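Local coordinates for protein ribonucleoside-diphosphate reductase (Pseudomonas aeruginosa, PDB 5IM3) that probably supplies DNA precursors by reducing ribonucleoside diphosphates to deoxyribonucleotides, under allosteric control in which dATP binds to its N-terminal ATP cone, at residues A286-H289 with E290-Q293; N636-I640 with N641-V645; I859-A862 with A863-Q867. One frame throughout, in Å; residues are numbered along the deposited sequence.

In the fold
The three contacts follow one another along the chain and do not touch. Contact 1 lies in the loop between helices 280-286 and 297-307. Contact 2 is the C-terminal end of helix 620-640 and the link to helix 646-655, and contact 3 covers the last two turns or so of helix 856-866; both belong to the barrel domain. Their centres are 30 to 37 Å apart. Helix 319-330 joins the first two indirectly: Ile287 and Arg291 pack on it, and Asn636 binds the carbonyl of Leu330 at its end. Contact 2 also packs on barrel strand 600-608, whereas contact 3 touches helices 679-707 and 885-897. They are thus separate local turns and helix ends, of which contact 2 lies near a bound dATP.

Contact 1. Residues A286-H289 with E290-Q293; sequences AIDH and ERDQ
Asp288 OD1 accepts a hydrogen bond of 2.9 Å from Glu290 N, which closes an Asx turn at the start of a 3-10 segment between helices 280-286 and 297-307. The amide meets the carboxylate on its anti side and 33° out of its plane. Two weak bonds of 3-10 spacing follow, from Arg291 N to Asp288 O and from Asp292 N to His289 O, each 3.3 Å long. His289 O is also bound by His247.

With CG of Asp288 swung opposite its backbone N (chi1 -175°), the second carboxylate oxygen reaches Arg291. The extended arginine crosses the aspartate at about a right angle, and Arg291 NE gives Asp288 OD2 a weak but nearly straight hydrogen bond of 3.4 Å, part of a salt bridge. That oxygen lies at the guanidinium edge, in its plane. Asp292 OD1 and OD2 are bonded by Gln320 and Tyr254.

His289 and Glu290 run side by side in the same direction. The first torsion of Glu290 (chi1 -76°) puts its CG over one imidazole face, a CH-pi contact 4.1 Å from the His289 ring centroid. The bend at chi2 carries Glu290 OE2 to 3.7 Å from His289 NE2, which is no hydrogen bond; NE2 is buried here without a partner.

Contact 2. Residues N636-I640 with N641-V645; sequences NVIDI and NYYSV
Asn641 N donates to Val637 O at 2.9 Å, the last i+4 backbone bond into helix 620-640, and Asn641 is also the first residue to leave helical geometry. From there the chain is extended through Tyr643, then turns at Ser644 before Val645, the N-cap position of helix 646-655. The contact is therefore a helix C-terminus with the connection to the next helix in the barrel domain. A water bridges Asp639 O and Asn641 O, donating to both, with 2.7 Å between the water and Asn641 O.

The side chain that reaches back is Tyr643. Its CG stands opposite the carbonyl carbon (chi1 -64°), and the phenol comes alongside the helix end, where Tyr643 OH donates to Ile638 O at 2.7 Å. The bond lies in the carbonyl plane, on a lone pair, with a C=O...O angle of 128°; the carbonyl oxygen in turn lies at the edge of the ring, in its plane. Ile638 CG2 is 3.8 Å from Tyr643 OH. Asn641 ND2 sits 3.4 Å above one face of the Tyr643 ring, toward the rim, while Asn641 OD1 takes the backbone amides of Leu370 and Ser371. Phe653 meets the Tyr643 ring nearly at right angles. Tyr642 points away, its side chain about 9 Å from a bound dATP.

Three successive carbonyls at the helix end, those of Val637, Ile638 and Asp639, are thus met by three different donors: a backbone amide, a phenol and a water. The Tyr643 hydroxyl, giving its proton to Ile638, is left to accept from Asn652.

Contact 3. Residues I859-A862 with A863-Q867; sequences IVEA and ASRRQ
Arg866 folds back along its own helix onto Ala862, one turn earlier. Arg866 CB and Arg866 CG lie 3.7 and 3.6 Å from Ala862 O, and a bend at chi3 (-66°) then turns the end of the chain over that residue. Arg866 NE stays 3.9 Å from Ala862 O while it bonds to Gln874 OE1. The guanidinium lies with one face across the peptide, Ala862 O standing 3.7 Å from its plane and over its centre. Arg866 NH1 approaches Ala862 CB at 3.6 Å, and Arg866 NH2 lies close to Ala862 C. The group also makes a cation-pi contact with Phe665.

The backbone beneath is regular alpha-helix, with i to i+4 bonds, in helix 856-866 of the barrel domain. Ala863 N, Ser864 N, Arg865 N and Arg866 N donate in turn to the carbonyls of Ile859, Val860, Glu861 and Ala862; the shortest of these bonds, Ser864 N to Val860 O, measures 2.7 Å. Arg865 N adds a weak second bond to Ala862 O.

On the same helix, Glu861 and Arg865 form an i to i+4 salt bridge, with Glu861 OE1 3.5 Å from Arg865 NE. OE1 sits at the edge of the guanidinium and in its plane, although the carboxylate itself is turned 60° from that plane. Arg865 CD passes 3.6 Å from Glu861 O on the way. The other carboxylate oxygen, Glu861 OE2, pairs with Arg898, whose carbonyl also binds Ser864 OG.

Contact 1. Residues A286-H289 with E290-Q293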
ATOM      1  N   ALA A 286      36.866  31.644 -50.482  1.00 61.37           N
ATOM      2  CA  ALA A 286      35.485  31.191 -50.377  1.00 60.90           C
ATOM      3  C   ALA A 286      34.933  31.335 -48.966  1.00 60.12           C
ATOM      4  O   ALA A 286      33.711  31.273 -48.783  1.00 58.79           O
ATOM      5  CB  ALA A 286      35.377  29.732 -50.823  1.00 60.79           C
ATOM      6  N   ILE A 287      35.797  31.530 -47.970  1.00 61.26           N
ATOM      7  CA  ILE A 287      35.348  31.613 -46.586  1.00 60.84           C
ATOM      8  C   ILE A 287      34.570  32.906 -46.376  1.00 64.25           C
ATOM      9  O   ILE A 287      34.998  33.990 -46.798  1.00 64.79           O
ATOM     10  CB  ILE A 287      36.545  31.509 -45.628  1.00 62.24           C
ATOM     11  CG1 ILE A 287      37.169  30.109 -45.723  1.00 61.16           C
ATOM     12  CG2 ILE A 287      36.114  31.803 -44.192  1.00 61.69           C
ATOM     13  CD1 ILE A 287      38.433  29.927 -44.900  1.00 59.94           C
ATOM     14  N   ASP A 288      33.417  32.788 -45.721  1.00 63.06           N
ATOM     15  CA  ASP A 288      32.543  33.912 -45.400  1.00 64.06           C
ATOM     16  C   ASP A 288      32.630  34.156 -43.898  1.00 64.56           C
ATOM     17  O   ASP A 288      32.081  33.382 -43.106  1.00 64.62           O
ATOM     18  CB  ASP A 288      31.111  33.610 -45.837  1.00 66.67           C
ATOM     19  CG  ASP A 288      30.169  34.783 -45.637  1.00 69.49           C
ATOM     20  OD1 ASP A 288      30.518  35.725 -44.895  1.00 69.83           O
ATOM     21  OD2 ASP A 288      29.065  34.755 -46.219  1.00 71.80           O
ATOM     22  N   HIS A 289      33.322  35.229 -43.505  1.00 66.92           N
ATOM     23  CA  HIS A 289      33.518  35.519 -42.088  1.00 68.83           C
ATOM     24  C   HIS A 289      32.230  35.938 -41.390  1.00 70.66           C
ATOM     25  O   HIS A 289      32.158  35.865 -40.159  1.00 71.39           O
ATOM     26  CB  HIS A 289      34.562  36.622 -41.911  1.00 70.42           C
ATOM     27  CG  HIS A 289      34.028  37.999 -42.157  1.00 71.93           C
ATOM     28  ND1 HIS A 289      33.880  38.523 -43.422  1.00 72.62           N
ATOM     29  CD2 HIS A 289      33.603  38.957 -41.299  1.00 72.64           C
ATOM     30  CE1 HIS A 289      33.389  39.747 -43.332  1.00 75.34           C
ATOM     31  NE2 HIS A 289      33.210  40.033 -42.055  1.00 74.38           N
ATOM     32  N   GLU A 290      31.219  36.384 -42.137  1.00 71.92           N
ATOM     33  CA  GLU A 290      29.972  36.812 -41.513  1.00 73.08           C
ATOM     34  C   GLU A 290      29.183  35.647 -40.928  1.00 70.31           C
ATOM     35  O   GLU A 290      28.333  35.867 -40.061  1.00 70.97           O
ATOM     36  CB  GLU A 290      29.110  37.565 -42.525  1.00 75.64           C
ATOM     37  CG  GLU A 290      29.572  38.995 -42.796  1.00 80.55           C
ATOM     38  CD  GLU A 290      29.306  39.939 -41.632  1.00 82.57           C
ATOM     39  OE1 GLU A 290      28.669  39.515 -40.645  1.00 82.75           O
ATOM     40  OE2 GLU A 290      29.729  41.112 -41.705  1.00 86.13           O
ATOM     41  N   ARG A 291      29.436  34.418 -41.375  1.00 67.59           N
ATOM     42  CA  ARG A 291      28.697  33.280 -40.838  1.00 68.04           C
ATOM     43  C   ARG A 291      29.082  32.956 -39.401  1.00 65.61           C
ATOM     44  O   ARG A 291      28.393  32.154 -38.763  1.00 65.16           O
ATOM     45  CB  ARG A 291      28.898  32.063 -41.740  1.00 65.77           C
ATOM     46  CG  ARG A 291      28.626  32.380 -43.202  1.00 69.25           C
ATOM     47  CD  ARG A 291      28.456  31.135 -44.045  1.00 68.15           C
ATOM     48  NE  ARG A 291      28.400  31.460 -45.467  1.00 70.24           N
ATOM     49  CZ  ARG A 291      28.075  30.595 -46.421  1.00 71.43           C
ATOM     50  NH1 ARG A 291      27.765  29.344 -46.107  1.00 71.56           N
ATOM     51  NH2 ARG A 291      28.054  30.981 -47.689  1.00 74.26           N
ATOM     52  N   ASP A 292      30.147  33.564 -38.874  1.00 70.73           N
ATOM     53  CA  ASP A 292      30.432  33.450 -37.447  1.00 72.19           C
ATOM     54  C   ASP A 292      29.343  34.104 -36.608  1.00 71.70           C
ATOM     55  O   ASP A 292      29.121  33.707 -35.458  1.00 69.73           O
ATOM     56  CB  ASP A 292      31.789  34.081 -37.129  1.00 74.92           C
ATOM     57  CG  ASP A 292      32.951  33.156 -37.428  1.00 77.51           C
ATOM     58  OD1 ASP A 292      32.721  32.058 -37.979  1.00 77.17           O
ATOM     59  OD2 ASP A 292      34.102  33.529 -37.115  1.00 79.01           O
ATOM     60  N   GLN A 293      28.657  35.106 -37.159  1.00 73.46           N
ATOM     61  CA  GLN A 293      27.589  35.782 -36.434  1.00 75.20           C
ATOM     62  C   GLN A 293      26.378  34.886 -36.203  1.00 73.77           C
ATOM     63  O   GLN A 293      25.512  35.243 -35.396  1.00 74.47           O
ATOM     64  CB  GLN A 293      27.160  37.042 -37.193  1.00 78.23           C
ATOM     65  CG  GLN A 293      28.305  37.981 -37.576  1.00 78.50           C
ATOM     66  CD  GLN A 293      29.086  38.482 -36.375  1.00 79.15           C
ATOM     67  OE1 GLN A 293      29.903  37.758 -35.810  1.00 79.94           O
ATOM     68  NE2 GLN A 293      28.834  39.725 -35.979  1.00 81.72           N
TER

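Contact 2. Residues N636-I640 with N641-V645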
ATOM      1  N   ASN A 636      29.807  10.416 -50.521  1.00 51.88           N
ATOM      2  CA  ASN A 636      31.254  10.538 -50.379  1.00 51.74           C
ATOM      3  C   ASN A 636      31.739   9.879 -49.094  1.00 50.27           C
ATOM      4  O   ASN A 636      32.815   9.270 -49.067  1.00 49.35           O
ATOM      5  CB  ASN A 636      31.662  12.010 -50.399  1.00 51.97           C
ATOM      6  CG  ASN A 636      31.596  12.622 -51.785  1.00 52.20           C
ATOM      7  OD1 ASN A 636      30.968  12.077 -52.692  1.00 52.29           O
ATOM      8  ND2 ASN A 636      32.253  13.761 -51.954  1.00 53.51           N
ATOM      9  N   VAL A 637      30.960   9.995 -48.016  1.00 48.26           N
ATOM     10  CA  VAL A 637      31.361   9.417 -46.735  1.00 49.10           C
ATOM     11  C   VAL A 637      31.724   7.948 -46.901  1.00 47.66           C
ATOM     12  O   VAL A 637      32.652   7.444 -46.258  1.00 46.62           O
ATOM     13  CB  VAL A 637      30.244   9.610 -45.692  1.00 45.74           C
ATOM     14  CG1 VAL A 637      30.424   8.655 -44.514  1.00 47.11           C
ATOM     15  CG2 VAL A 637      30.223  11.047 -45.205  1.00 46.29           C
ATOM     16  N   ILE A 638      31.000   7.241 -47.772  1.00 51.39           N
ATOM     17  CA  ILE A 638      31.218   5.808 -47.952  1.00 50.40           C
ATOM     18  C   ILE A 638      32.636   5.537 -48.433  1.00 51.45           C
ATOM     19  O   ILE A 638      33.306   4.613 -47.957  1.00 51.70           O
ATOM     20  CB  ILE A 638      30.176   5.235 -48.930  1.00 50.67           C
ATOM     21  CG1 ILE A 638      28.757   5.659 -48.504  1.00 49.57           C
ATOM     22  CG2 ILE A 638      30.344   3.719 -49.058  1.00 51.28           C
ATOM     23  CD1 ILE A 638      27.851   4.543 -48.109  1.00 52.01           C
ATOM     24  N   ASP A 639      33.111   6.329 -49.395  1.00 54.53           N
ATOM     25  CA  ASP A 639      34.420   6.096 -49.992  1.00 56.52           C
ATOM     26  C   ASP A 639      35.558   6.562 -49.097  1.00 55.56           C
ATOM     27  O   ASP A 639      36.626   5.941 -49.090  1.00 54.11           O
ATOM     28  CB  ASP A 639      34.510   6.805 -51.343  1.00 62.45           C
ATOM     29  CG  ASP A 639      33.444   6.346 -52.317  1.00 64.95           C
ATOM     30  OD1 ASP A 639      33.047   5.164 -52.257  1.00 66.48           O
ATOM     31  OD2 ASP A 639      33.006   7.170 -53.145  1.00 68.45           O
ATOM     32  N   ILE A 640      35.358   7.647 -48.348  1.00 54.50           N
ATOM     33  CA  ILE A 640      36.437   8.205 -47.540  1.00 54.41           C
ATOM     34  C   ILE A 640      36.586   7.452 -46.226  1.00 50.81           C
ATOM     35  O   ILE A 640      37.687   7.377 -45.669  1.00 50.61           O
ATOM     36  CB  ILE A 640      36.188   9.703 -47.291  1.00 54.90           C
ATOM     37  CG1 ILE A 640      35.853  10.421 -48.604  1.00 57.34           C
ATOM     38  CG2 ILE A 640      37.395  10.339 -46.628  1.00 55.86           C
ATOM     39  CD1 ILE A 640      36.842  10.162 -49.723  1.00 61.01           C
ATOM     40  N   ASN A 641      35.497   6.888 -45.716  1.00 49.24           N
ATOM     41  CA  ASN A 641      35.511   6.258 -44.404  1.00 49.50           C
ATOM     42  C   ASN A 641      36.589   5.183 -44.325  1.00 52.28           C
ATOM     43  O   ASN A 641      36.714   4.344 -45.222  1.00 52.62           O
ATOM     44  CB  ASN A 641      34.136   5.662 -44.114  1.00 48.06           C
ATOM     45  CG  ASN A 641      33.968   5.255 -42.669  1.00 47.24           C
ATOM     46  OD1 ASN A 641      33.932   6.100 -41.774  1.00 47.38           O
ATOM     47  ND2 ASN A 641      33.852   3.958 -42.433  1.00 46.02           N
ATOM     48  N   TYR A 642      37.383   5.222 -43.256  1.00 55.23           N
ATOM     49  CA  TYR A 642      38.382   4.193 -43.002  1.00 58.00           C
ATOM     50  C   TYR A 642      37.733   3.039 -42.248  1.00 54.97           C
ATOM     51  O   TYR A 642      37.102   3.246 -41.207  1.00 51.99           O
ATOM     52  CB  TYR A 642      39.565   4.743 -42.204  1.00 60.31           C
ATOM     53  CG  TYR A 642      40.576   3.670 -41.859  1.00 65.31           C
ATOM     54  CD1 TYR A 642      41.469   3.200 -42.814  1.00 68.14           C
ATOM     55  CD2 TYR A 642      40.623   3.113 -40.587  1.00 66.34           C
ATOM     56  CE1 TYR A 642      42.388   2.212 -42.508  1.00 70.52           C
ATOM     57  CE2 TYR A 642      41.538   2.124 -40.271  1.00 66.37           C
ATOM     58  CZ  TYR A 642      42.416   1.677 -41.234  1.00 70.29           C
ATOM     59  OH  TYR A 642      43.329   0.695 -40.924  1.00 74.38           O
ATOM     60  N   TYR A 643      37.893   1.829 -42.772  1.00 53.96           N
ATOM     61  CA  TYR A 643      37.191   0.657 -42.268  1.00 53.95           C
ATOM     62  C   TYR A 643      38.135  -0.227 -41.465  1.00 59.24           C
ATOM     63  O   TYR A 643      39.215  -0.592 -41.942  1.00 59.11           O
ATOM     64  CB  TYR A 643      36.577  -0.134 -43.423  1.00 52.39           C
ATOM     65  CG  TYR A 643      35.511   0.638 -44.164  1.00 50.31           C
ATOM     66  CD1 TYR A 643      34.191   0.613 -43.737  1.00 44.88           C
ATOM     67  CD2 TYR A 643      35.825   1.394 -45.291  1.00 49.80           C
ATOM     68  CE1 TYR A 643      33.212   1.311 -44.403  1.00 45.51           C
ATOM     69  CE2 TYR A 643      34.849   2.102 -45.970  1.00 48.52           C
ATOM     70  CZ  TYR A 643      33.541   2.060 -45.518  1.00 47.77           C
ATOM     71  OH  TYR A 643      32.552   2.759 -46.177  1.00 43.51           O
ATOM     72  N   SER A 644      37.712  -0.575 -40.248  1.00 73.15           N
ATOM     73  CA  SER A 644      38.475  -1.444 -39.360  1.00 74.43           C
ATOM     74  C   SER A 644      38.182  -2.918 -39.610  1.00 72.59           C
ATOM     75  O   SER A 644      39.108  -3.734 -39.643  1.00 73.26           O
ATOM     76  CB  SER A 644      38.160  -1.106 -37.898  1.00 76.72           C
ATOM     77  OG  SER A 644      38.425   0.256 -37.608  1.00 80.02           O
ATOM     78  N   VAL A 645      36.911  -3.276 -39.770  1.00 59.69           N
ATOM     79  CA  VAL A 645      36.522  -4.662 -40.013  1.00 56.08           C
ATOM     80  C   VAL A 645      36.114  -4.803 -41.475  1.00 53.47           C
ATOM     81  O   VAL A 645      35.385  -3.949 -42.002  1.00 47.30           O
ATOM     82  CB  VAL A 645      35.391  -5.102 -39.070  1.00 57.36           C
ATOM     83  CG1 VAL A 645      35.773  -4.822 -37.622  1.00 57.72           C
ATOM     84  CG2 VAL A 645      34.087  -4.409 -39.419  1.00 57.55           C
TER
HETATM   85  O   HOH W   1      37.199   3.867 -47.792  1.00 50.14           O

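Contact 3. Residues I859-A862 with A863-Q867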
ATOM      1  N   ILE A 859       2.026  12.430 -31.751  1.00 58.11           N
ATOM      2  CA  ILE A 859       3.402  12.075 -32.089  1.00 56.89           C
ATOM      3  C   ILE A 859       3.435  10.797 -32.918  1.00 58.38           C
ATOM      4  O   ILE A 859       4.262  10.650 -33.826  1.00 58.35           O
ATOM      5  CB  ILE A 859       4.243  11.938 -30.806  1.00 56.21           C
ATOM      6  CG1 ILE A 859       4.086  13.176 -29.916  1.00 57.68           C
ATOM      7  CG2 ILE A 859       5.712  11.721 -31.142  1.00 54.65           C
ATOM      8  CD1 ILE A 859       4.467  14.472 -30.587  1.00 57.00           C
ATOM      9  N   VAL A 860       2.546   9.848 -32.614  1.00 55.24           N
ATOM     10  CA  VAL A 860       2.509   8.595 -33.360  1.00 55.99           C
ATOM     11  C   VAL A 860       1.983   8.830 -34.770  1.00 58.83           C
ATOM     12  O   VAL A 860       2.574   8.369 -35.754  1.00 56.75           O
ATOM     13  CB  VAL A 860       1.659   7.555 -32.607  1.00 56.32           C
ATOM     14  CG1 VAL A 860       1.448   6.309 -33.460  1.00 56.25           C
ATOM     15  CG2 VAL A 860       2.318   7.196 -31.286  1.00 53.90           C
ATOM     16  N   GLU A 861       0.856   9.539 -34.890  1.00 63.38           N
ATOM     17  CA  GLU A 861       0.267   9.779 -36.204  1.00 67.13           C
ATOM     18  C   GLU A 861       1.209  10.578 -37.094  1.00 65.30           C
ATOM     19  O   GLU A 861       1.293  10.331 -38.303  1.00 66.06           O
ATOM     20  CB  GLU A 861      -1.070  10.505 -36.059  1.00 73.34           C
ATOM     21  CG  GLU A 861      -2.279   9.586 -36.072  1.00 78.06           C
ATOM     22  CD  GLU A 861      -2.470   8.899 -37.411  1.00 81.96           C
ATOM     23  OE1 GLU A 861      -1.871   9.359 -38.408  1.00 82.26           O
ATOM     24  OE2 GLU A 861      -3.213   7.896 -37.464  1.00 85.35           O
ATOM     25  N   ALA A 862       1.917  11.549 -36.515  1.00 57.20           N
ATOM     26  CA  ALA A 862       2.899  12.304 -37.283  1.00 55.81           C
ATOM     27  C   ALA A 862       4.014  11.393 -37.777  1.00 55.40           C
ATOM     28  O   ALA A 862       4.395  11.433 -38.952  1.00 56.86           O
ATOM     29  CB  ALA A 862       3.470  13.435 -36.430  1.00 55.01           C
ATOM     30  N   ALA A 863       4.549  10.556 -36.884  1.00 54.52           N
ATOM     31  CA  ALA A 863       5.591   9.621 -37.284  1.00 51.50           C
ATOM     32  C   ALA A 863       5.071   8.640 -38.325  1.00 52.08           C
ATOM     33  O   ALA A 863       5.798   8.263 -39.251  1.00 53.77           O
ATOM     34  CB  ALA A 863       6.124   8.879 -36.060  1.00 49.97           C
ATOM     35  N   SER A 864       3.804   8.231 -38.202  1.00 50.87           N
ATOM     36  CA  SER A 864       3.224   7.301 -39.169  1.00 51.38           C
ATOM     37  C   SER A 864       3.258   7.872 -40.582  1.00 53.60           C
ATOM     38  O   SER A 864       3.549   7.153 -41.543  1.00 52.68           O
ATOM     39  CB  SER A 864       1.788   6.959 -38.774  1.00 49.91           C
ATOM     40  OG  SER A 864       1.175   6.140 -39.756  1.00 50.93           O
ATOM     41  N   ARG A 865       2.950   9.159 -40.732  1.00 55.75           N
ATOM     42  CA  ARG A 865       2.911   9.744 -42.066  1.00 60.36           C
ATOM     43  C   ARG A 865       4.302  10.062 -42.592  1.00 59.52           C
ATOM     44  O   ARG A 865       4.521  10.027 -43.808  1.00 60.55           O
ATOM     45  CB  ARG A 865       2.046  11.001 -42.068  1.00 64.70           C
ATOM     46  CG  ARG A 865       0.565  10.695 -42.136  1.00 67.03           C
ATOM     47  CD  ARG A 865      -0.199  11.675 -41.301  1.00 68.87           C
ATOM     48  NE  ARG A 865      -1.630  11.396 -41.264  1.00 72.93           N
ATOM     49  CZ  ARG A 865      -2.506  11.842 -42.157  1.00 75.58           C
ATOM     50  NH1 ARG A 865      -2.104  12.579 -43.184  1.00 75.77           N
ATOM     51  NH2 ARG A 865      -3.791  11.538 -42.029  1.00 78.49           N
ATOM     52  N   ARG A 866       5.249  10.376 -41.707  1.00 60.39           N
ATOM     53  CA  ARG A 866       6.629  10.525 -42.152  1.00 61.61           C
ATOM     54  C   ARG A 866       7.178   9.196 -42.651  1.00 59.04           C
ATOM     55  O   ARG A 866       7.912   9.152 -43.645  1.00 58.74           O
ATOM     56  CB  ARG A 866       7.494  11.079 -41.019  1.00 60.18           C
ATOM     57  CG  ARG A 866       7.294  12.566 -40.766  1.00 63.16           C
ATOM     58  CD  ARG A 866       8.293  13.097 -39.750  1.00 62.14           C
ATOM     59  NE  ARG A 866       8.066  12.513 -38.430  1.00 64.98           N
ATOM     60  CZ  ARG A 866       7.350  13.081 -37.464  1.00 64.93           C
ATOM     61  NH1 ARG A 866       6.787  14.270 -37.647  1.00 67.82           N
ATOM     62  NH2 ARG A 866       7.200  12.457 -36.305  1.00 64.12           N
ATOM     63  N   GLN A 867       6.806   8.099 -41.987  1.00 56.00           N
ATOM     64  CA  GLN A 867       7.309   6.779 -42.348  1.00 55.83           C
ATOM     65  C   GLN A 867       6.824   6.319 -43.717  1.00 56.59           C
ATOM     66  O   GLN A 867       7.386   5.370 -44.271  1.00 57.61           O
ATOM     67  CB  GLN A 867       6.897   5.756 -41.285  1.00 54.53           C
ATOM     68  CG  GLN A 867       7.584   4.401 -41.412  1.00 54.05           C
ATOM     69  CD  GLN A 867       9.096   4.510 -41.429  1.00 52.70           C
ATOM     70  OE1 GLN A 867       9.723   4.757 -40.401  1.00 50.61           O
ATOM     71  NE2 GLN A 867       9.689   4.330 -42.605  1.00 54.35           N
TER